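Long-range contact in acyl-coenzyme A thioesterase PaaI (Escherichia coli, PDB 2FS2), which hydrolyses the thioester bond of ring-hydroxylated phenylacetyl-CoA esters in the phenylacetate degradation pathway, working as a homotetramer: residues R87-T98 and D112-V123. Sequence-based numbering, arbitrary orientation.
Sequences RPGFAGDTLTAT and DIEIVNQQQKTV
Thr96 and Thr98 exchange backbone hydrogen bonds with Val116 and Glu114, pairing strands 94-98 and 112-116 antiparallel at 166°, their axes 4.5 Å apart. Between these pairs Ala97 faces Ile115, its CB 3.8 Å from Ile115 CG1; a small methyl fits here, where Ala64 of helix 54-70 packs close. Leu95 spreads farther, setting CD2 against Asn117 CB and, 3.9 Å away, Val123 CG2. Leu95 and Ala97 both pack on helix 54-70, the "sausage" of the hot dog fold. At the end of the paired strands, Gln118, in the type I turn 117-120, uses both ends of its amide: NE2 gives Asp93 OD1 a nearly straight bond (172°) from above the carboxylate plane, and OE1 accepts a more bent bond from Thr94 N, which comes from above its carbonyl plane (2.8 Å). The bend at chi2 (-87°) folds the amide back to them. Asp93 OD2 meanwhile takes Phe90 N, bracing the type II turn 90-93, which the backbone bond from Asp93 N to Phe90 O closes. Arg87 reaches strand 122-123 twice, through its backbone N to Val123 O and through NH1 to Thr122 O (2.7 Å), which lies in the guanidinium plane, while Lys121 CB covers one face. Replacing Arg87 by an alanine removes the guanidinium, and Thr122 O would probably lose that donor and Lys121 CB the flat group it packs on.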
# COMPACT_ATOMS: atom_id res chain seq x y z
N ARG B 87 12.67 -3.19 -11.52
CA ARG B 87 13.55 -3.24 -12.70
C ARG B 87 12.62 -3.37 -13.86
O ARG B 87 11.54 -3.90 -13.71
CB ARG B 87 14.45 -4.48 -12.75
CG ARG B 87 15.44 -4.55 -11.71
CD ARG B 87 16.47 -5.68 -11.89
NE ARG B 87 17.56 -5.64 -10.89
CZ ARG B 87 17.44 -5.93 -9.57
NH1 ARG B 87 16.25 -6.22 -9.03
NH2 ARG B 87 18.53 -5.90 -8.78
N PRO B 88 13.02 -2.89 -15.02
CA PRO B 88 12.21 -3.07 -16.20
C PRO B 88 12.19 -4.56 -16.63
O PRO B 88 13.08 -5.32 -16.27
CB PRO B 88 12.91 -2.18 -17.24
CG PRO B 88 13.85 -1.28 -16.36
CD PRO B 88 14.30 -2.18 -15.27
N GLY B 89 11.14 -4.97 -17.32
CA GLY B 89 11.15 -6.20 -18.10
C GLY B 89 11.39 -5.93 -19.62
O GLY B 89 10.58 -5.27 -20.22
N PHE B 90 12.47 -6.42 -20.23
CA PHE B 90 12.76 -6.11 -21.65
C PHE B 90 12.36 -7.24 -22.51
O PHE B 90 12.31 -8.33 -22.01
CB PHE B 90 14.27 -5.96 -21.85
CG PHE B 90 14.82 -4.80 -21.13
CD1 PHE B 90 15.69 -4.98 -20.09
CD2 PHE B 90 14.36 -3.55 -21.40
CE1 PHE B 90 16.18 -3.89 -19.37
CE2 PHE B 90 14.78 -2.44 -20.67
CZ PHE B 90 15.70 -2.59 -19.68
N ALA B 91 12.15 -7.00 -23.81
CA ALA B 91 11.78 -8.08 -24.78
C ALA B 91 12.63 -9.30 -24.62
O ALA B 91 13.83 -9.20 -24.49
CB ALA B 91 11.81 -7.60 -26.30
N GLY B 92 12.00 -10.46 -24.56
CA GLY B 92 12.73 -11.72 -24.53
C GLY B 92 12.94 -12.12 -23.08
O GLY B 92 13.25 -13.30 -22.83
N ASP B 93 12.79 -11.17 -22.12
CA ASP B 93 13.04 -11.52 -20.71
C ASP B 93 12.04 -12.62 -20.33
O ASP B 93 10.88 -12.53 -20.73
CB ASP B 93 12.87 -10.32 -19.78
CG ASP B 93 14.14 -9.48 -19.64
OD1 ASP B 93 15.19 -9.72 -20.38
OD2 ASP B 93 14.18 -8.51 -18.78
N THR B 94 12.45 -13.65 -19.60
CA THR B 94 11.41 -14.62 -19.12
C THR B 94 11.16 -14.27 -17.69
O THR B 94 12.10 -14.23 -16.93
CB THR B 94 11.89 -16.09 -19.16
OG1 THR B 94 11.90 -16.48 -20.51
CG2 THR B 94 10.83 -17.09 -18.58
N LEU B 95 9.88 -14.13 -17.32
CA LEU B 95 9.49 -13.58 -16.01
C LEU B 95 8.70 -14.66 -15.25
O LEU B 95 7.80 -15.28 -15.79
CB LEU B 95 8.60 -12.36 -16.22
CG LEU B 95 9.22 -11.16 -16.91
CD1 LEU B 95 8.29 -9.97 -16.98
CD2 LEU B 95 10.50 -10.76 -16.19
N THR B 96 9.06 -14.90 -14.01
CA THR B 96 8.46 -15.89 -13.18
C THR B 96 7.85 -15.16 -11.95
O THR B 96 8.55 -14.42 -11.27
CB THR B 96 9.54 -16.91 -12.78
OG1 THR B 96 10.23 -17.39 -13.97
CG2 THR B 96 8.94 -18.19 -12.28
N ALA B 97 6.56 -15.34 -11.74
CA ALA B 97 5.82 -14.77 -10.59
C ALA B 97 5.50 -15.93 -9.64
O ALA B 97 4.93 -16.97 -10.09
CB ALA B 97 4.51 -14.02 -11.05
N THR B 98 5.94 -15.82 -8.39
CA THR B 98 5.68 -16.78 -7.38
C THR B 98 4.81 -16.12 -6.33
O THR B 98 5.19 -15.09 -5.78
CB THR B 98 6.94 -17.12 -6.75
OG1 THR B 98 7.79 -17.81 -7.71
CG2 THR B 98 6.82 -18.17 -5.64
N ASP B 112 1.76 -12.88 -0.93
CA ASP B 112 2.93 -12.12 -1.39
C ASP B 112 3.30 -12.73 -2.72
O ASP B 112 3.41 -13.95 -2.79
CB ASP B 112 4.06 -12.38 -0.48
CG ASP B 112 4.07 -11.41 0.71
OD1 ASP B 112 3.05 -10.66 0.80
OD2 ASP B 112 5.01 -11.27 1.55
N ILE B 113 3.60 -11.88 -3.69
CA ILE B 113 3.98 -12.37 -4.99
C ILE B 113 5.34 -11.69 -5.32
O ILE B 113 5.55 -10.49 -5.09
CB ILE B 113 2.95 -11.97 -6.09
CG1 ILE B 113 1.66 -12.80 -6.13
CG2 ILE B 113 3.62 -12.00 -7.51
CD1 ILE B 113 0.73 -12.68 -4.83
N GLU B 114 6.27 -12.44 -5.88
CA GLU B 114 7.51 -11.81 -6.37
C GLU B 114 7.68 -12.18 -7.83
O GLU B 114 7.60 -13.36 -8.18
CB GLU B 114 8.67 -12.34 -5.54
CG GLU B 114 10.07 -11.86 -6.04
CD GLU B 114 11.17 -12.00 -4.98
OE1 GLU B 114 10.93 -12.77 -3.98
OE2 GLU B 114 12.27 -11.33 -5.11
N ILE B 115 8.06 -11.21 -8.66
CA ILE B 115 8.41 -11.44 -10.05
C ILE B 115 9.94 -11.28 -10.28
O ILE B 115 10.51 -10.27 -9.93
CB ILE B 115 7.58 -10.52 -11.07
CG1 ILE B 115 6.05 -10.60 -10.87
CG2 ILE B 115 7.97 -10.84 -12.57
CD1 ILE B 115 5.23 -9.70 -11.87
N VAL B 116 10.53 -12.31 -10.87
CA VAL B 116 11.96 -12.46 -11.01
C VAL B 116 12.20 -12.74 -12.48
O VAL B 116 11.35 -13.40 -13.13
CB VAL B 116 12.39 -13.67 -10.12
CG1 VAL B 116 13.69 -14.18 -10.47
CG2 VAL B 116 12.42 -13.24 -8.57
N ASN B 117 13.28 -12.18 -13.04
CA ASN B 117 13.59 -12.46 -14.43
C ASN B 117 14.56 -13.61 -14.58
O ASN B 117 14.91 -14.29 -13.59
CB ASN B 117 14.09 -11.24 -15.14
CG ASN B 117 15.51 -10.87 -14.71
OD1 ASN B 117 16.23 -11.65 -14.07
ND2 ASN B 117 15.89 -9.68 -15.02
N GLN B 118 14.97 -13.89 -15.83
CA GLN B 118 15.83 -15.05 -16.05
C GLN B 118 17.25 -14.84 -15.41
O GLN B 118 17.97 -15.79 -15.11
CB GLN B 118 15.90 -15.42 -17.56
CG GLN B 118 16.76 -14.34 -18.27
CD GLN B 118 15.96 -13.14 -18.71
OE1 GLN B 118 14.80 -12.87 -18.26
NE2 GLN B 118 16.56 -12.39 -19.58
N GLN B 119 17.66 -13.62 -15.11
CA GLN B 119 18.96 -13.47 -14.41
C GLN B 119 18.78 -13.63 -12.91
O GLN B 119 19.69 -13.29 -12.12
CB GLN B 119 19.55 -12.07 -14.69
CG GLN B 119 20.10 -11.90 -16.14
CD GLN B 119 21.28 -12.93 -16.45
OE1 GLN B 119 22.42 -12.81 -15.86
NE2 GLN B 119 20.98 -13.99 -17.29
N GLN B 120 17.58 -14.03 -12.47
CA GLN B 120 17.26 -14.05 -11.04
C GLN B 120 17.27 -12.66 -10.40
O GLN B 120 17.55 -12.53 -9.24
CB GLN B 120 18.24 -14.96 -10.30
CG GLN B 120 17.65 -16.10 -9.40
CD GLN B 120 16.48 -16.87 -10.07
OE1 GLN B 120 16.55 -17.17 -11.30
NE2 GLN B 120 15.40 -17.19 -9.26
N LYS B 121 16.95 -11.64 -11.14
CA LYS B 121 16.82 -10.33 -10.56
C LYS B 121 15.31 -10.07 -10.33
O LYS B 121 14.49 -10.33 -11.16
CB LYS B 121 17.52 -9.28 -11.50
CG LYS B 121 18.94 -9.65 -11.90
CD LYS B 121 20.11 -8.91 -11.08
CE LYS B 121 20.94 -7.84 -11.93
NZ LYS B 121 21.70 -6.73 -11.13
N THR B 122 14.96 -9.59 -9.16
CA THR B 122 13.61 -8.99 -8.94
C THR B 122 13.14 -7.87 -9.78
O THR B 122 13.69 -6.79 -9.78
CB THR B 122 13.48 -8.55 -7.52
OG1 THR B 122 14.10 -9.57 -6.72
CG2 THR B 122 11.96 -8.67 -7.16
N VAL B 123 12.04 -8.11 -10.48
CA VAL B 123 11.41 -7.13 -11.26
C VAL B 123 10.37 -6.33 -10.47
O VAL B 123 10.21 -5.11 -10.71
CB VAL B 123 10.79 -7.86 -12.44
CG1 VAL B 123 9.74 -7.04 -13.15
CG2 VAL B 123 11.95 -8.38 -13.41